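Local coordinates for protein angel homolog 2 (Homo sapiens, PDB 6RVZ) that probably acts as a metal-dependent phosphoesterase of the CCR4/nocturin family, here holding adenosine-2',3'-vanadate, and may bind mRNA 3'-untranslated regions, at residues Ser69-His74 with His356-Ile361; Ser83-Asn88 with Asn413-His418; Leu395-Glu400 with Asp417-Leu422. All coordinates share one frame; numbering follows the deposited sequence.

Interaction 1: residues Ser69-His74 with His356-Ile361. With ADN (adenosine), chain D.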
loop_
_atom_site.group_PDB
_atom_site.type_symbol
_atom_site.label_atom_id
_atom_site.label_comp_id
_atom_site.label_asym_id
_atom_site.label_seq_id
_atom_site.Cartn_x
_atom_site.Cartn_y
_atom_site.Cartn_z
ATOM N N SER A 69 13.439 -1.030 -18.034
ATOM C CA SER A 69 12.896 -1.779 -19.163
ATOM C C SER A 69 13.324 -3.248 -19.126
ATOM O O SER A 69 12.679 -4.094 -19.746
ATOM C CB SER A 69 13.279 -1.134 -20.474
ATOM O OG SER A 69 14.686 -1.016 -20.588
ATOM N N HIS A 70 14.410 -3.544 -18.395
ATOM C CA HIS A 70 14.913 -4.901 -18.234
ATOM C C HIS A 70 13.888 -5.807 -17.544
ATOM O O HIS A 70 13.930 -7.022 -17.725
ATOM C CB HIS A 70 16.264 -4.879 -17.497
ATOM C CG HIS A 70 16.175 -4.411 -16.084
ATOM N ND1 HIS A 70 15.986 -3.081 -15.760
ATOM C CD2 HIS A 70 16.243 -5.082 -14.915
ATOM C CE1 HIS A 70 15.937 -2.955 -14.449
ATOM N NE2 HIS A 70 16.094 -4.168 -13.908
ATOM N N LEU A 71 12.961 -5.220 -16.771
ATOM C CA LEU A 71 11.929 -5.979 -16.073
ATOM C C LEU A 71 10.841 -6.465 -17.038
ATOM O O LEU A 71 10.102 -7.387 -16.700
ATOM C CB LEU A 71 11.302 -5.106 -14.977
ATOM C CG LEU A 71 12.253 -4.520 -13.932
ATOM C CD1 LEU A 71 11.489 -3.658 -12.939
ATOM C CD2 LEU A 71 13.020 -5.609 -13.200
ATOM N N TYR A 72 10.731 -5.841 -18.222
ATOM C CA TYR A 72 9.614 -6.061 -19.135
ATOM C C TYR A 72 10.112 -6.624 -20.468
ATOM O O TYR A 72 9.487 -6.409 -21.503
ATOM C CB TYR A 72 8.826 -4.752 -19.273
ATOM C CG TYR A 72 8.585 -4.087 -17.941
ATOM C CD1 TYR A 72 7.703 -4.637 -17.025
ATOM C CD2 TYR A 72 9.294 -2.958 -17.556
ATOM C CE1 TYR A 72 7.503 -4.067 -15.778
ATOM C CE2 TYR A 72 9.103 -2.373 -16.314
ATOM C CZ TYR A 72 8.203 -2.929 -15.421
ATOM O OH TYR A 72 8.006 -2.365 -14.193
ATOM N N ARG A 73 11.217 -7.386 -20.421
ATOM C CA ARG A 73 11.793 -8.058 -21.580
ATOM C C ARG A 73 10.811 -9.086 -22.147
ATOM O O ARG A 73 10.779 -9.312 -23.354
ATOM C CB ARG A 73 13.112 -8.742 -21.194
ATOM C CG ARG A 73 14.312 -7.806 -21.170
ATOM C CD ARG A 73 15.564 -8.424 -20.571
ATOM N NE ARG A 73 16.652 -7.453 -20.537
ATOM C CZ ARG A 73 17.823 -7.644 -19.937
ATOM N NH1 ARG A 73 18.077 -8.785 -19.319
ATOM N NH2 ARG A 73 18.734 -6.687 -19.954
ATOM N N HIS A 74 10.018 -9.699 -21.258
ATOM C CA HIS A 74 9.043 -10.723 -21.608
ATOM C C HIS A 74 7.841 -10.151 -22.366
ATOM O O HIS A 74 7.081 -10.908 -22.963
ATOM C CB HIS A 74 8.590 -11.458 -20.336
ATOM C CG HIS A 74 7.847 -10.592 -19.373
ATOM N ND1 HIS A 74 8.482 -9.687 -18.548
ATOM C CD2 HIS A 74 6.529 -10.490 -19.100
ATOM C CE1 HIS A 74 7.588 -9.062 -17.812
ATOM N NE2 HIS A 74 6.382 -9.538 -18.131
ATOM N N HIS A 356 6.854 -9.763 -13.115
ATOM C CA HIS A 356 7.606 -9.284 -14.269
ATOM C C HIS A 356 8.824 -10.190 -14.477
ATOM O O HIS A 356 8.885 -11.266 -13.887
ATOM C CB HIS A 356 7.902 -7.775 -14.138
ATOM C CG HIS A 356 8.589 -7.357 -12.879
ATOM N ND1 HIS A 356 9.770 -7.929 -12.449
ATOM C CD2 HIS A 356 8.288 -6.391 -11.982
ATOM C CE1 HIS A 356 10.152 -7.354 -11.327
ATOM N NE2 HIS A 356 9.260 -6.406 -11.018
ATOM N N SER A 357 9.781 -9.768 -15.321
ATOM C CA SER A 357 10.898 -10.614 -15.724
ATOM C C SER A 357 11.697 -11.127 -14.524
ATOM O O SER A 357 12.270 -12.210 -14.601
ATOM C CB SER A 357 11.813 -9.902 -16.700
ATOM O OG SER A 357 11.178 -9.708 -17.956
ATOM N N ARG A 358 11.743 -10.361 -13.424
ATOM C CA ARG A 358 12.647 -10.659 -12.321
ATOM C C ARG A 358 11.924 -10.957 -11.003
ATOM O O ARG A 358 12.588 -11.339 -10.044
ATOM C CB ARG A 358 13.616 -9.489 -12.116
ATOM C CG ARG A 358 14.571 -9.268 -13.281
ATOM C CD ARG A 358 15.599 -8.195 -12.987
ATOM N NE ARG A 358 16.483 -8.532 -11.878
ATOM C CZ ARG A 358 17.614 -9.217 -11.995
ATOM N NH1 ARG A 358 18.004 -9.657 -13.179
ATOM N NH2 ARG A 358 18.356 -9.455 -10.927
ATOM N N SER A 359 10.591 -10.802 -10.932
ATOM C CA SER A 359 9.891 -10.918 -9.657
ATOM C C SER A 359 8.476 -11.472 -9.834
ATOM O O SER A 359 7.775 -11.093 -10.768
ATOM C CB SER A 359 9.860 -9.583 -8.948
ATOM O OG SER A 359 9.618 -9.748 -7.559
ATOM N N ALA A 360 8.077 -12.365 -8.912
ATOM C CA ALA A 360 6.709 -12.848 -8.773
ATOM C C ALA A 360 6.396 -13.042 -7.287
ATOM O O ALA A 360 6.611 -14.123 -6.742
ATOM C CB ALA A 360 6.527 -14.128 -9.554
ATOM N N ILE A 361 5.897 -11.980 -6.635
ATOM C CA ILE A 361 5.731 -11.939 -5.187
ATOM C C ILE A 361 4.470 -11.149 -4.826
ATOM O O ILE A 361 3.886 -10.476 -5.674
ATOM C CB ILE A 361 6.980 -11.322 -4.518
ATOM C CG1 ILE A 361 7.295 -9.932 -5.083
ATOM C CG2 ILE A 361 8.177 -12.259 -4.619
ATOM C CD1 ILE A 361 8.517 -9.272 -4.481
HETATM O "O5'" ADN D . 9.754 -21.374 -22.110
HETATM C "C5'" ADN D . 9.814 -20.329 -21.149
HETATM C "C4'" ADN D . 8.562 -20.314 -20.311
HETATM O "O4'" ADN D . 8.736 -19.375 -19.216
HETATM C "C3'" ADN D . 7.329 -19.823 -21.077
HETATM O "O3'" ADN D . 6.140 -20.420 -20.575
HETATM C "C2'" ADN D . 7.370 -18.310 -20.826
HETATM O "O2'" ADN D . 6.113 -17.670 -20.842
HETATM C "C1'" ADN D . 7.947 -18.221 -19.416
HETATM N N9 ADN D . 8.773 -17.035 -19.190
HETATM C C8 ADN D . 9.147 -16.060 -20.088
HETATM N N7 ADN D . 9.886 -15.117 -19.551
HETATM C C5 ADN D . 10.018 -15.480 -18.211
HETATM C C6 ADN D . 10.683 -14.883 -17.109
HETATM N N6 ADN D . 11.388 -13.746 -17.179
HETATM N N1 ADN D . 10.595 -15.523 -15.908
HETATM C C2 ADN D . 9.887 -16.662 -15.833
HETATM N N3 ADN D . 9.231 -17.307 -16.801
HETATM C C4 ADN D . 9.331 -16.660 -17.982
#

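Interaction 2: residues Ser83-Asn88 with Asn413-His418. With KL2 (adenosine-2',3'-vanadate), chain B.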
loop_
_atom_site.group_PDB
_atom_site.type_symbol
_atom_site.label_atom_id
_atom_site.label_comp_id
_atom_site.label_asym_id
_atom_site.label_seq_id
_atom_site.Cartn_x
_atom_site.Cartn_y
_atom_site.Cartn_z
ATOM N N SER A 83 -0.243 4.968 -23.954
ATOM C CA SER A 83 -1.428 5.106 -24.792
ATOM C C SER A 83 -2.207 3.793 -24.864
ATOM O O SER A 83 -3.420 3.811 -25.059
ATOM C CB SER A 83 -1.055 5.605 -26.169
ATOM O OG SER A 83 -0.103 4.748 -26.782
ATOM N N PHE A 84 -1.506 2.660 -24.708
ATOM C CA PHE A 84 -2.123 1.342 -24.652
ATOM C C PHE A 84 -2.590 1.017 -23.232
ATOM O O PHE A 84 -3.686 0.492 -23.046
ATOM C CB PHE A 84 -1.140 0.271 -25.141
ATOM C CG PHE A 84 -1.705 -1.125 -25.219
ATOM C CD1 PHE A 84 -1.731 -1.945 -24.100
ATOM C CD2 PHE A 84 -2.194 -1.629 -26.416
ATOM C CE1 PHE A 84 -2.244 -3.232 -24.174
ATOM C CE2 PHE A 84 -2.706 -2.916 -26.488
ATOM C CZ PHE A 84 -2.733 -3.714 -25.367
ATOM N N ARG A 85 -1.749 1.324 -22.234
ATOM C CA ARG A 85 -1.944 0.844 -20.873
ATOM C C ARG A 85 -3.079 1.589 -20.166
ATOM O O ARG A 85 -3.894 0.958 -19.494
ATOM C CB ARG A 85 -0.639 0.955 -20.072
ATOM C CG ARG A 85 0.447 -0.015 -20.520
ATOM C CD ARG A 85 1.517 -0.267 -19.472
ATOM N NE ARG A 85 2.133 0.970 -19.010
ATOM C CZ ARG A 85 2.012 1.469 -17.784
ATOM N NH1 ARG A 85 1.307 0.824 -16.868
ATOM N NH2 ARG A 85 2.605 2.611 -17.478
ATOM N N PHE A 86 -3.134 2.922 -20.295
ATOM C CA PHE A 86 -4.056 3.709 -19.486
ATOM C C PHE A 86 -5.509 3.311 -19.749
ATOM O O PHE A 86 -6.247 3.075 -18.795
ATOM C CB PHE A 86 -3.876 5.219 -19.671
ATOM C CG PHE A 86 -4.881 6.035 -18.893
ATOM C CD1 PHE A 86 -5.026 5.858 -17.525
ATOM C CD2 PHE A 86 -5.707 6.949 -19.530
ATOM C CE1 PHE A 86 -5.963 6.589 -16.809
ATOM C CE2 PHE A 86 -6.640 7.681 -18.810
ATOM C CZ PHE A 86 -6.765 7.502 -17.453
ATOM N N PRO A 87 -5.984 3.225 -21.016
ATOM C CA PRO A 87 -7.374 2.843 -21.277
ATOM C C PRO A 87 -7.782 1.529 -20.607
ATOM O O PRO A 87 -8.912 1.399 -20.139
ATOM C CB PRO A 87 -7.443 2.728 -22.809
ATOM C CG PRO A 87 -6.319 3.617 -23.303
ATOM C CD PRO A 87 -5.235 3.487 -22.254
ATOM N N ASN A 88 -6.852 0.561 -20.557
ATOM C CA ASN A 88 -7.080 -0.725 -19.911
ATOM C C ASN A 88 -7.235 -0.542 -18.399
ATOM O O ASN A 88 -8.140 -1.120 -17.796
ATOM C CB ASN A 88 -5.952 -1.720 -20.212
ATOM C CG ASN A 88 -6.123 -2.467 -21.519
ATOM O OD1 ASN A 88 -7.201 -2.463 -22.113
ATOM N ND2 ASN A 88 -5.064 -3.122 -21.968
ATOM N N ASN A 413 -3.823 -7.599 -22.183
ATOM C CA ASN A 413 -5.127 -7.548 -21.531
ATOM C C ASN A 413 -5.047 -6.941 -20.123
ATOM O O ASN A 413 -6.038 -6.388 -19.652
ATOM C CB ASN A 413 -5.784 -8.932 -21.533
ATOM C CG ASN A 413 -6.051 -9.445 -22.935
ATOM O OD1 ASN A 413 -5.651 -10.555 -23.286
ATOM N ND2 ASN A 413 -6.707 -8.635 -23.751
ATOM N N ASN A 414 -3.890 -7.049 -19.443
ATOM C CA ASN A 414 -3.697 -6.484 -18.112
ATOM C C ASN A 414 -2.459 -5.584 -18.123
ATOM O O ASN A 414 -1.348 -6.061 -18.347
ATOM C CB ASN A 414 -3.592 -7.577 -17.043
ATOM C CG ASN A 414 -4.799 -8.493 -17.017
ATOM O OD1 ASN A 414 -4.975 -9.315 -17.914
ATOM N ND2 ASN A 414 -5.635 -8.359 -16.000
ATOM N N SER A 415 -2.660 -4.287 -17.837
ATOM C CA SER A 415 -1.732 -3.235 -18.231
ATOM C C SER A 415 -0.929 -2.668 -17.053
ATOM O O SER A 415 -0.404 -1.561 -17.144
ATOM C CB SER A 415 -2.479 -2.150 -18.966
ATOM O OG SER A 415 -2.809 -2.574 -20.280
ATOM N N SER A 416 -0.806 -3.432 -15.960
ATOM C CA SER A 416 0.178 -3.150 -14.925
ATOM C C SER A 416 0.986 -4.410 -14.628
ATOM O O SER A 416 0.531 -5.514 -14.918
ATOM C CB SER A 416 -0.469 -2.619 -13.670
ATOM O OG SER A 416 0.498 -2.435 -12.642
ATOM N N ASP A 417 2.175 -4.236 -14.031
ATOM C CA ASP A 417 2.975 -5.360 -13.567
ATOM C C ASP A 417 2.507 -5.792 -12.176
ATOM O O ASP A 417 3.039 -6.752 -11.625
ATOM C CB ASP A 417 4.480 -5.070 -13.642
ATOM C CG ASP A 417 4.979 -3.910 -12.798
ATOM O OD1 ASP A 417 4.141 -3.150 -12.276
ATOM O OD2 ASP A 417 6.212 -3.765 -12.692
ATOM N N HIS A 418 1.510 -5.081 -11.620
ATOM C CA HIS A 418 0.785 -5.501 -10.429
ATOM C C HIS A 418 -0.650 -5.888 -10.785
ATOM O O HIS A 418 -1.168 -5.464 -11.816
ATOM C CB HIS A 418 0.766 -4.380 -9.378
ATOM C CG HIS A 418 2.093 -4.066 -8.776
ATOM N ND1 HIS A 418 2.375 -4.311 -7.447
ATOM C CD2 HIS A 418 3.204 -3.513 -9.303
ATOM C CE1 HIS A 418 3.611 -3.935 -7.187
ATOM N NE2 HIS A 418 4.141 -3.443 -8.309
HETATM O O2V KL2 B . 8.708 -3.612 -7.189
HETATM V V KL2 B . 7.705 -1.916 -7.093
HETATM O "O2'" KL2 B . 8.778 -1.182 -8.597
HETATM O O1V KL2 B . 6.653 -2.580 -5.400
HETATM O O3V KL2 B . 5.958 -1.647 -8.222
HETATM O "O3'" KL2 B . 8.505 -0.360 -6.133
HETATM C "C3'" KL2 B . 9.539 0.287 -6.878
HETATM C "C2'" KL2 B . 9.931 -0.524 -8.097
HETATM C "C4'" KL2 B . 9.136 1.611 -7.498
HETATM C "C5'" KL2 B . 9.237 2.756 -6.494
HETATM O "O5'" KL2 B . 10.607 2.994 -6.151
HETATM O "O4'" KL2 B . 10.009 1.770 -8.635
HETATM C "C1'" KL2 B . 10.482 0.486 -9.086
HETATM N N1 KL2 B . 14.658 -2.533 -9.877
HETATM C C2 KL2 B . 13.358 -2.865 -9.952
HETATM N N3 KL2 B . 12.389 -1.965 -9.721
HETATM C C4 KL2 B . 12.708 -0.689 -9.398
HETATM C C5 KL2 B . 14.045 -0.328 -9.309
HETATM C C6 KL2 B . 15.028 -1.275 -9.557
HETATM N N6 KL2 B . 16.339 -0.946 -9.477
HETATM N N7 KL2 B . 14.092 0.971 -8.972
HETATM C C8 KL2 B . 12.818 1.391 -8.863
HETATM N N9 KL2 B . 11.972 0.392 -9.114
#

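Interaction 3: residues Leu395-Glu400 with Asp417-Leu422. With KL2 (adenosine-2',3'-vanadate), chain B.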
loop_
_atom_site.group_PDB
_atom_site.type_symbol
_atom_site.label_atom_id
_atom_site.label_comp_id
_atom_site.label_asym_id
_atom_site.label_seq_id
_atom_site.Cartn_x
_atom_site.Cartn_y
_atom_site.Cartn_z
ATOM N N LEU A 395 -11.494 -9.963 -4.065
ATOM C CA LEU A 395 -11.252 -10.472 -5.407
ATOM C C LEU A 395 -9.988 -11.330 -5.383
ATOM O O LEU A 395 -8.896 -10.811 -5.169
ATOM C CB LEU A 395 -11.106 -9.298 -6.382
ATOM C CG LEU A 395 -11.021 -9.674 -7.862
ATOM C CD1 LEU A 395 -12.354 -10.203 -8.368
ATOM C CD2 LEU A 395 -10.568 -8.490 -8.699
ATOM N N SER A 396 -10.149 -12.642 -5.616
ATOM C CA SER A 396 -9.067 -13.605 -5.473
ATOM C C SER A 396 -7.887 -13.236 -6.376
ATOM O O SER A 396 -8.082 -12.754 -7.490
ATOM C CB SER A 396 -9.559 -15.010 -5.746
ATOM O OG SER A 396 -9.957 -15.160 -7.101
ATOM N N LEU A 397 -6.666 -13.463 -5.869
ATOM C CA LEU A 397 -5.431 -13.203 -6.598
ATOM C C LEU A 397 -5.076 -14.433 -7.442
ATOM O O LEU A 397 -5.892 -15.347 -7.565
ATOM C CB LEU A 397 -4.338 -12.847 -5.580
ATOM C CG LEU A 397 -4.517 -11.503 -4.873
ATOM C CD1 LEU A 397 -3.692 -11.431 -3.597
ATOM C CD2 LEU A 397 -4.165 -10.349 -5.798
ATOM N N LEU A 398 -3.873 -14.439 -8.043
ATOM C CA LEU A 398 -3.417 -15.525 -8.903
ATOM C C LEU A 398 -2.075 -16.066 -8.408
ATOM O O LEU A 398 -1.406 -15.429 -7.598
ATOM C CB LEU A 398 -3.284 -15.003 -10.339
ATOM C CG LEU A 398 -4.550 -14.406 -10.951
ATOM C CD1 LEU A 398 -4.256 -13.781 -12.306
ATOM C CD2 LEU A 398 -5.644 -15.457 -11.079
ATOM N N THR A 399 -1.705 -17.254 -8.912
ATOM C CA THR A 399 -0.399 -17.856 -8.679
ATOM C C THR A 399 0.594 -17.341 -9.721
ATOM O O THR A 399 0.197 -16.792 -10.749
ATOM C CB THR A 399 -0.473 -19.389 -8.733
ATOM O OG1 THR A 399 -0.821 -19.777 -10.063
ATOM C CG2 THR A 399 -1.471 -19.973 -7.757
ATOM N N GLU A 400 1.889 -17.535 -9.445
ATOM C CA GLU A 400 2.951 -17.215 -10.387
ATOM C C GLU A 400 2.744 -17.996 -11.686
ATOM O O GLU A 400 2.923 -17.448 -12.771
ATOM C CB GLU A 400 4.314 -17.529 -9.761
ATOM C CG GLU A 400 5.482 -17.369 -10.719
ATOM C CD GLU A 400 6.851 -17.572 -10.096
ATOM O OE1 GLU A 400 6.913 -17.979 -8.918
ATOM O OE2 GLU A 400 7.854 -17.328 -10.798
ATOM N N ASP A 417 2.175 -4.236 -14.031
ATOM C CA ASP A 417 2.975 -5.360 -13.567
ATOM C C ASP A 417 2.507 -5.792 -12.176
ATOM O O ASP A 417 3.039 -6.752 -11.625
ATOM C CB ASP A 417 4.480 -5.070 -13.642
ATOM C CG ASP A 417 4.979 -3.910 -12.798
ATOM O OD1 ASP A 417 4.141 -3.150 -12.276
ATOM O OD2 ASP A 417 6.212 -3.765 -12.692
ATOM N N HIS A 418 1.510 -5.081 -11.620
ATOM C CA HIS A 418 0.785 -5.501 -10.429
ATOM C C HIS A 418 -0.650 -5.888 -10.785
ATOM O O HIS A 418 -1.168 -5.464 -11.816
ATOM C CB HIS A 418 0.766 -4.380 -9.378
ATOM C CG HIS A 418 2.093 -4.066 -8.776
ATOM N ND1 HIS A 418 2.375 -4.311 -7.447
ATOM C CD2 HIS A 418 3.204 -3.513 -9.303
ATOM C CE1 HIS A 418 3.611 -3.935 -7.187
ATOM N NE2 HIS A 418 4.141 -3.443 -8.309
ATOM N N LEU A 419 -1.282 -6.682 -9.910
ATOM C CA LEU A 419 -2.713 -6.955 -9.951
ATOM C C LEU A 419 -3.424 -6.013 -8.981
ATOM O O LEU A 419 -2.891 -5.721 -7.913
ATOM C CB LEU A 419 -2.967 -8.411 -9.543
ATOM C CG LEU A 419 -2.424 -9.488 -10.480
ATOM C CD1 LEU A 419 -2.620 -10.870 -9.872
ATOM C CD2 LEU A 419 -3.084 -9.413 -11.851
ATOM N N PRO A 420 -4.641 -5.515 -9.305
ATOM C CA PRO A 420 -5.423 -4.726 -8.352
ATOM C C PRO A 420 -5.988 -5.599 -7.233
ATOM O O PRO A 420 -6.516 -6.677 -7.498
ATOM C CB PRO A 420 -6.548 -4.122 -9.210
ATOM C CG PRO A 420 -6.714 -5.101 -10.353
ATOM C CD PRO A 420 -5.329 -5.670 -10.598
ATOM N N LEU A 421 -5.833 -5.136 -5.985
ATOM C CA LEU A 421 -6.461 -5.746 -4.824
ATOM C C LEU A 421 -7.823 -5.086 -4.628
ATOM O O LEU A 421 -7.954 -3.879 -4.816
ATOM C CB LEU A 421 -5.571 -5.543 -3.590
ATOM C CG LEU A 421 -4.389 -6.504 -3.437
ATOM C CD1 LEU A 421 -3.423 -6.395 -4.607
ATOM C CD2 LEU A 421 -3.659 -6.252 -2.124
ATOM N N LEU A 422 -8.833 -5.881 -4.260
ATOM C CA LEU A 422 -10.188 -5.373 -4.120
ATOM C C LEU A 422 -10.874 -6.086 -2.958
ATOM O O LEU A 422 -10.819 -7.310 -2.862
ATOM C CB LEU A 422 -10.932 -5.584 -5.445
ATOM C CG LEU A 422 -12.188 -4.739 -5.656
ATOM C CD1 LEU A 422 -11.900 -3.254 -5.518
ATOM C CD2 LEU A 422 -12.798 -5.023 -7.017
HETATM O O2V KL2 B . 8.708 -3.612 -7.189
HETATM V V KL2 B . 7.705 -1.916 -7.093
HETATM O "O2'" KL2 B . 8.778 -1.182 -8.597
HETATM O O1V KL2 B . 6.653 -2.580 -5.400
HETATM O O3V KL2 B . 5.958 -1.647 -8.222
HETATM O "O3'" KL2 B . 8.505 -0.360 -6.133
HETATM C "C3'" KL2 B . 9.539 0.287 -6.878
HETATM C "C2'" KL2 B . 9.931 -0.524 -8.097
HETATM C "C4'" KL2 B . 9.136 1.611 -7.498
HETATM C "C5'" KL2 B . 9.237 2.756 -6.494
HETATM O "O5'" KL2 B . 10.607 2.994 -6.151
HETATM O "O4'" KL2 B . 10.009 1.770 -8.635
HETATM C "C1'" KL2 B . 10.482 0.486 -9.086
HETATM N N1 KL2 B . 14.658 -2.533 -9.877
HETATM C C2 KL2 B . 13.358 -2.865 -9.952
HETATM N N3 KL2 B . 12.389 -1.965 -9.721
HETATM C C4 KL2 B . 12.708 -0.689 -9.398
HETATM C C5 KL2 B . 14.045 -0.328 -9.309
HETATM C C6 KL2 B . 15.028 -1.275 -9.557
HETATM N N6 KL2 B . 16.339 -0.946 -9.477
HETATM N N7 KL2 B . 14.092 0.971 -8.972
HETATM C C8 KL2 B . 12.818 1.391 -8.863
HETATM N N9 KL2 B . 11.972 0.392 -9.114
#

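Interaction 1: residues Ser69-His74 with His356-Ile361
H356 and L71 run alongside each other in the same direction. The contact joins two loops at the ligand-binding edge of the DNase I-like (endonuclease/exonuclease/phosphatase) fold. L71 CB sits 4.2 Å from the H356 ring centroid, a CH-pi contact over the face. The opposite face carries S359 O, and R358 N donates in the ring plane to H356 ND1, which would fix the rotation of the ring. H356 CB also meets Y72 CE1 at 4.1 Å; the rings meet obliquely, and Y72 OH reaches on to D417.

S357 follows and carries the polar part of the contact. Its backbone N donates to L71 O at 2.8 Å. Its OG donates to the same L71 O from above the carbonyl plane, and accepts from H74 ND1 at 2.8 Å (158°), close to the H74 ring plane. H74 NE2 bonds L409 O, and W404 meets the ring edge-to-face. With an acceptor at each nitrogen, the ring is likely to be charged. A leucine in place of H74 would probably leave S357 OG and L409 O without the imidazole N-H groups that reach them. S357 O accepts from N6 of the bound adenosine at 3.1 Å.

R358 CG is anti to the carbonyl carbon (chi1 -66°) and the chain runs extended to CD, 3.7 Å from L71 CD2. The H70 ring meets R358 CD with its edge, through CD2.

Interaction 2: residues Ser83-Asn88 with Asn413-His418
S415 is gripped at two points by helix 82-96. R85 NH1 donates to S415 O at 2.9 Å, nearly straight (163°) and almost in line with the C=O bond. The carbonyl oxygen lies in the guanidinium plane, at its edge. On its side chain, S415 OG accepts from N88 ND2 at 2.9 Å and sits in the plane of that amide. S415 CB packs on R85 CB at 3.8 Å, between the two bonds. S415 OG stands beside its own backbone N (chi1 -75°), which turns it to N88. The F84 ring adds an oblique contact, with CE1 4.0 Å from S415 OG.

R85 is itself fixed by other backbone and side-chain oxygens. The bend at chi3 (-55°) lays its guanidinium edge against S415 O. NH1 also bonds I59 O, and NH2 bonds both Q62 OE1 and L60 O. A buried guanidinium is thus met by several oxygens, which would favour its charge.

The loop so anchored leads into the metal-dependent phosphoesterase site of the DNase I-like fold. S416 OG accepts from H418 N at 3.0 Å, an ST turn, and S416 OG also bonds N58 O on strand 49-58. The turn delivers H418, whose NE2 donates to vanadate oxygen O3V of adenosine-2',3'-vanadate at 2.6 Å. D364 OD2 bonds H418 ND1 and fixes the ring's rotation. H195 and N238 also hydrogen-bond the ligand.

Interaction 3: residues Leu395-Glu400 with Asp417-Leu422
L395 and L422 face each other where two antiparallel strands of the mixed sheet, 390-395 and 421-428, come together. The sheet is one of the two that make up the DNase I-like fold. L395 N donates to L422 O at 3.0 Å, with an angle of 163°. The strands then part. L395 O and L422 N stand too far apart to bond, and Y340 OH bonds both.

Three leucine pairings follow along the diverging chains, each with its own geometry. In the first, L395 CB and L422 CB lie 3.8 Å apart. Both point at the partner segment. With CG anti to the backbone N in both (chi1 -173° and -161°), the branches diverge and the two CB atoms make the contact. The side chains of both touch F96 of helix 82-96.

In the second, L397 and L421 cross at a slant. Only the ends meet: L397 CD2 comes to 4.2 Å from L421 CD1. L421 CB points away from segment 395-400, yet the end of its side chain comes nearer, through CD1. L397 CD2 also lies 4.4 Å from L419 CB.

In the third, L398 and L419 cross at about a right angle. L398 CD1 touches L419 CD1 at 4.1 Å, tip to tip. Here each backbone bonds another part of the chain instead: L398 with V352, L419 with T353.

Polar atoms of the parting chains are also satisfied from outside the pair. R18 reaches three carbonyl oxygens through its guanidinium: NH2 bonds L395 O, NE bonds S396 O and NH1 bonds P420 O. Beyond the leucines the chain enters helix 400-405. T399 is its N-cap, with OG1 accepting from D402 N.

Overall arrangement
Interactions 2 and 3 share D417 and H418, so one loop carries the anchor to helix 82-96, the ligand-binding H418 and the entry into strand 421-428. Their centres are 14 Å apart. Interaction 1 touches this loop at D417: Y72 OH lies 2.7 Å from D417 OD2, a probable hydrogen bond, and H356 CD2 packs 3.4 Å from that same oxygen. Interaction 1 also touches interaction 3 where A360 CB lies 3.5 Å from E400 CD. Interactions 2 and 3 reach adenosine-2',3'-vanadate through H418. In interaction 1 the L71 side chain is about 4 Å from it, and that of Y72 about 5 Å from the magnesium ion. The L419 side chain of interaction 3 lies farther off, about 12 Å from that ion.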